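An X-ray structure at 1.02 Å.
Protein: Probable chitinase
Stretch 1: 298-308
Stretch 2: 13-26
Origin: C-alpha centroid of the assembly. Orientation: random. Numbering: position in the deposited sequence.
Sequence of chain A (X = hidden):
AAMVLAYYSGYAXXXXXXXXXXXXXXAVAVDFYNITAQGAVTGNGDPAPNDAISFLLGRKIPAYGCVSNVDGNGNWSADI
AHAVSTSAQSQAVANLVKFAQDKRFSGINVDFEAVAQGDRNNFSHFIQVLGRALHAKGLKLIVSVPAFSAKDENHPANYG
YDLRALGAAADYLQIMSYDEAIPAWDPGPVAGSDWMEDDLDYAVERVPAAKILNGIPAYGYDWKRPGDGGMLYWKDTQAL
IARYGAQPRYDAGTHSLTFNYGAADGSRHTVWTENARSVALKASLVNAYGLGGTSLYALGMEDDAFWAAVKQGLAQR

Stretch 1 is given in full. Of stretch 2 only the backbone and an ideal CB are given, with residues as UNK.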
# COMPACT_ATOMS: atom_id res chain seq x y z
N ALA A 298 7.69 -1.75 -0.54
CA ALA A 298 8.00 -0.89 0.60
C ALA A 298 9.53 -0.71 0.68
O ALA A 298 10.30 -1.46 0.08
CB ALA A 298 7.50 -1.50 1.90
N LEU A 299 9.95 0.30 1.44
CA LEU A 299 11.36 0.60 1.63
C LEU A 299 12.09 -0.60 2.23
O LEU A 299 11.67 -1.20 3.21
CB LEU A 299 11.51 1.81 2.54
CG LEU A 299 11.05 3.15 1.94
CD1 LEU A 299 10.89 4.16 3.06
CD2 LEU A 299 12.02 3.71 0.88
N GLY A 300 13.23 -0.93 1.63
CA GLY A 300 14.04 -2.04 2.06
C GLY A 300 13.99 -3.20 1.09
O GLY A 300 14.82 -4.11 1.20
N MSE A 301 13.05 -3.19 0.16
CA MSE A 301 12.92 -4.28 -0.80
C MSE A 301 13.61 -4.00 -2.13
O MSE A 301 13.68 -4.88 -3.00
CB MSE A 301 11.44 -4.52 -1.09
CG MSE A 301 10.63 -4.88 0.10
SE MSE A 301 8.82 -5.22 -0.51
CE MSE A 301 7.99 -5.56 1.24
N GLU A 302 14.04 -2.76 -2.33
CA GLU A 302 14.36 -2.22 -3.64
C GLU A 302 15.86 -1.97 -3.80
O GLU A 302 16.66 -2.21 -2.91
CB GLU A 302 13.53 -0.97 -3.91
CG GLU A 302 14.04 0.34 -3.29
CD GLU A 302 13.71 0.53 -1.83
OE1 GLU A 302 14.07 -0.33 -0.99
OE2 GLU A 302 13.12 1.58 -1.49
N ASP A 303 16.21 -1.50 -4.99
CA ASP A 303 17.54 -0.98 -5.28
C ASP A 303 17.37 0.28 -6.11
O ASP A 303 16.26 0.75 -6.34
CB ASP A 303 18.43 -2.04 -5.93
CG ASP A 303 17.90 -2.53 -7.25
OD1 ASP A 303 17.27 -1.74 -7.98
OD2 ASP A 303 18.09 -3.74 -7.54
N ASP A 304 18.49 0.86 -6.56
CA ASP A 304 18.43 2.17 -7.20
C ASP A 304 17.59 2.14 -8.47
O ASP A 304 16.94 3.13 -8.80
CB ASP A 304 19.84 2.66 -7.54
CG ASP A 304 20.67 3.01 -6.32
OD1 ASP A 304 20.18 2.95 -5.18
OD2 ASP A 304 21.85 3.35 -6.55
N ALA A 305 17.56 1.01 -9.18
CA ALA A 305 16.82 0.95 -10.44
C ALA A 305 15.32 1.07 -10.22
O ALA A 305 14.61 1.54 -11.11
CB ALA A 305 17.11 -0.34 -11.19
N PHE A 306 14.82 0.65 -9.06
CA PHE A 306 13.41 0.81 -8.77
C PHE A 306 13.02 2.28 -8.76
O PHE A 306 12.07 2.70 -9.44
CB PHE A 306 13.08 0.17 -7.42
CG PHE A 306 11.64 0.29 -7.04
CD1 PHE A 306 10.70 -0.58 -7.57
CD2 PHE A 306 11.21 1.27 -6.15
CE1 PHE A 306 9.37 -0.47 -7.22
CE2 PHE A 306 9.87 1.37 -5.80
CZ PHE A 306 8.96 0.48 -6.32
N TRP A 307 13.74 3.08 -7.97
CA TRP A 307 13.41 4.49 -7.89
C TRP A 307 13.70 5.24 -9.19
O TRP A 307 12.99 6.19 -9.51
CB TRP A 307 14.08 5.13 -6.67
CG TRP A 307 13.43 4.69 -5.39
CD1 TRP A 307 13.92 3.79 -4.49
CD2 TRP A 307 12.15 5.10 -4.90
NE1 TRP A 307 13.01 3.61 -3.46
CE2 TRP A 307 11.93 4.42 -3.68
CE3 TRP A 307 11.16 5.97 -5.36
CZ2 TRP A 307 10.78 4.59 -2.93
CZ3 TRP A 307 10.02 6.15 -4.61
CH2 TRP A 307 9.85 5.47 -3.41
N ALA A 308 14.71 4.82 -9.94
CA ALA A 308 14.93 5.44 -11.25
C ALA A 308 13.72 5.21 -12.15
O ALA A 308 13.32 6.11 -12.90
CB ALA A 308 16.20 4.87 -11.89
N UNK A 13 16.70 -3.36 6.16
CA UNK A 13 17.15 -2.35 5.22
C UNK A 13 16.22 -1.16 5.10
O UNK A 13 16.47 -0.28 4.27
CB UNK A 13 17.33 -2.98 3.84
N UNK A 14 15.19 -1.08 5.94
CA UNK A 14 14.22 -0.00 5.83
C UNK A 14 14.86 1.37 6.01
O UNK A 14 14.61 2.28 5.20
CB UNK A 14 13.11 -0.19 6.86
N UNK A 15 15.65 1.55 7.07
CA UNK A 15 16.22 2.85 7.37
C UNK A 15 17.27 3.25 6.34
O UNK A 15 17.36 4.42 5.93
CB UNK A 15 16.83 2.85 8.77
N UNK A 16 18.08 2.29 5.92
CA UNK A 16 19.05 2.55 4.87
C UNK A 16 18.36 3.05 3.61
O UNK A 16 18.85 3.98 2.95
CB UNK A 16 19.86 1.29 4.57
N UNK A 17 17.22 2.45 3.25
CA UNK A 17 16.48 2.87 2.07
C UNK A 17 15.78 4.22 2.28
O UNK A 17 15.75 5.05 1.37
CB UNK A 17 15.45 1.80 1.69
N UNK A 18 15.21 4.44 3.46
CA UNK A 18 14.58 5.72 3.79
C UNK A 18 15.57 6.86 3.53
O UNK A 18 15.24 7.87 2.92
CB UNK A 18 14.11 5.74 5.25
N UNK A 19 16.80 6.70 4.03
CA UNK A 19 17.77 7.76 3.89
C UNK A 19 18.35 7.79 2.48
O UNK A 19 18.59 8.87 1.94
CB UNK A 19 18.89 7.59 4.92
N UNK A 20 18.55 6.64 1.85
CA UNK A 20 19.15 6.64 0.51
C UNK A 20 18.21 7.27 -0.51
O UNK A 20 18.66 7.94 -1.44
CB UNK A 20 19.51 5.21 0.08
N UNK A 21 16.90 7.06 -0.36
CA UNK A 21 15.94 7.39 -1.41
C UNK A 21 15.11 8.64 -1.09
O UNK A 21 14.11 8.90 -1.76
CB UNK A 21 15.01 6.20 -1.64
N UNK A 22 15.53 9.43 -0.12
CA UNK A 22 14.75 10.58 0.33
C UNK A 22 14.71 11.74 -0.66
O UNK A 22 14.01 12.72 -0.39
CB UNK A 22 15.31 11.08 1.66
N UNK A 23 15.45 11.69 -1.77
CA UNK A 23 15.26 12.64 -2.86
C UNK A 23 14.24 12.14 -3.88
O UNK A 23 13.88 12.89 -4.78
CB UNK A 23 16.60 12.92 -3.55
N UNK A 24 13.79 10.88 -3.75
CA UNK A 24 12.89 10.25 -4.70
C UNK A 24 11.44 10.24 -4.23
O UNK A 24 10.55 10.42 -5.05
CB UNK A 24 13.35 8.82 -4.97
N UNK A 25 11.19 9.97 -2.97
CA UNK A 25 9.85 10.08 -2.42
C UNK A 25 9.67 11.45 -1.77
O UNK A 25 10.65 12.13 -1.48
CB UNK A 25 9.59 8.96 -1.41
N UNK A 26 8.42 11.84 -1.54
CA UNK A 26 8.15 13.13 -0.91
C UNK A 26 7.08 13.04 0.18
O UNK A 26 6.64 14.08 0.68
CB UNK A 26 7.72 14.14 -1.97

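Position 13 has phi 79° and psi 7°, and positive phi by itself favours glycine; an ideal CB would lie 3.8 Å from Gly300 O. The residue is Gly13, the N-cap of the helix that follows, and its O lies 3.7 Å from Gly300 CA.

At position 14 the CB points sideways, 4.1 Å from Leu299 O, so small or polar side chains that turn outward would suit. It is Asn14, whose side-chain end leads away from stretch 1; Asn14 OD1 takes a weak hydrogen bond (2.8 Å) from the backbone N of position 15. Positions 15 and 16 have nothing of stretch 1 within 5.5 Å of CB and are little constrained: Tyr15 and Ala16.

The CB of position 17 points toward stretch 1 and sits 3.5 Å from Gly300 N, 3.7 Å from Glu302 OE1 and 4.0 Å from Leu299 CD2. With so little room, a small residue is expected, and it is Ala17.

Position 18 points sideways, its CB 4.2 Å from Leu299 CD1, which invites an aliphatic chain. Leu18 (chi1 t, chi2 p) brings CD1 to 3.8 Å from Leu299 CD1. Position 19 is out of reach, and many residues would do; it is Thr19.

From position 20 the CB points toward stretch 1 but nothing lies within 5.5 Å, while the Asp304 carboxylate waits farther off. A long, basic side chain, Lys or Arg, would suit. Arg20 extends with chi1 to chi3 all t and forms a two-pronged salt bridge: Arg20 NE to Asp304 OD1 at 2.8 Å and Arg20 NH2 to Asp304 OD2 at 2.9 Å, both N-H...acceptor angles 173°.

Position 21 faces Trp307, its CB 3.7 Å from Trp307 NE1, with Asp304 OD1 beyond as an acceptor. A flat side chain ending in a donor answers both. Tyr21 (chi1 m) lays its CB over the Trp307 five-membered ring, 3.9 Å from the centroid, with the two rings oblique at 32°; Tyr21 OH donates to Asp304 OD1 (2.6 Å). That oxygen thus receives bonds from both Tyr21 and Arg20.

Positions 22 and 23 are directed away and out of reach respectively; stretch 1 sets no limit on either, and many residues would do. They are Ala22 and Ala23.

The CB of position 24 lies 3.6 Å from Trp307 CE3, so a compact residue fits: Ser24, whose CB makes this contact.

At position 25 the CB is 4.0 Å from Trp307 CH2, and Leu299 lies nearby; a large apolar group suits. Phe25 (chi1 p) places CE2 4.0 Å from Leu299 CD2. Position 26 is out of reach, so stretch 1 leaves the choice open: Asn26.

Stretch 2 13-26: GNYAALTRYAASFN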
# COMPACT_ATOMS: atom_id res chain seq x y z
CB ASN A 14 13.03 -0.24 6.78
CG ASN A 14 13.42 -0.41 8.26
OD1 ASN A 14 14.58 -0.49 8.65
ND2 ASN A 14 12.38 -0.53 9.09
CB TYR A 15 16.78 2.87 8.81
CG TYR A 15 17.18 4.26 9.25
CD1 TYR A 15 16.25 5.13 9.76
CD2 TYR A 15 18.48 4.71 9.09
CE1 TYR A 15 16.60 6.43 10.09
CE2 TYR A 15 18.83 6.00 9.42
CZ TYR A 15 17.88 6.85 9.91
OH TYR A 15 18.19 8.16 10.22
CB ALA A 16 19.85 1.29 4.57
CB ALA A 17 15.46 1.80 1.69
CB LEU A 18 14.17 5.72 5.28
CG LEU A 18 13.44 6.97 5.75
CD1 LEU A 18 11.98 6.95 5.32
CD2 LEU A 18 13.53 7.07 7.27
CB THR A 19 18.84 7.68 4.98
OG1 THR A 19 19.55 6.43 4.89
CG2 THR A 19 18.25 7.83 6.37
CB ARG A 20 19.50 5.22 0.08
CG ARG A 20 20.29 5.17 -1.21
CD ARG A 20 20.75 3.76 -1.55
NE ARG A 20 21.50 3.70 -2.80
CZ ARG A 20 22.81 3.88 -2.89
NH1 ARG A 20 23.54 4.14 -1.82
NH2 ARG A 20 23.40 3.77 -4.08
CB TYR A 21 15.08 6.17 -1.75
CG TYR A 21 15.93 5.03 -2.26
CD1 TYR A 21 16.75 5.21 -3.37
CD2 TYR A 21 15.92 3.78 -1.66
CE1 TYR A 21 17.56 4.21 -3.83
CE2 TYR A 21 16.70 2.75 -2.12
CZ TYR A 21 17.52 2.98 -3.21
OH TYR A 21 18.29 1.93 -3.65
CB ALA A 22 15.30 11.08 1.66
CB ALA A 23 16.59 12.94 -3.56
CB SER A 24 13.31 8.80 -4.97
OG SER A 24 14.56 8.71 -5.64
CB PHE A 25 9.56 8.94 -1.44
CG PHE A 25 10.53 8.84 -0.28
CD1 PHE A 25 10.43 9.69 0.79
CD2 PHE A 25 11.47 7.84 -0.23
CE1 PHE A 25 11.29 9.60 1.87
CE2 PHE A 25 12.34 7.74 0.82
CZ PHE A 25 12.25 8.64 1.88
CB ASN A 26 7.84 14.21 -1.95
CG ASN A 26 6.59 13.93 -2.73
OD1 ASN A 26 5.71 13.23 -2.25
ND2 ASN A 26 6.49 14.47 -3.92
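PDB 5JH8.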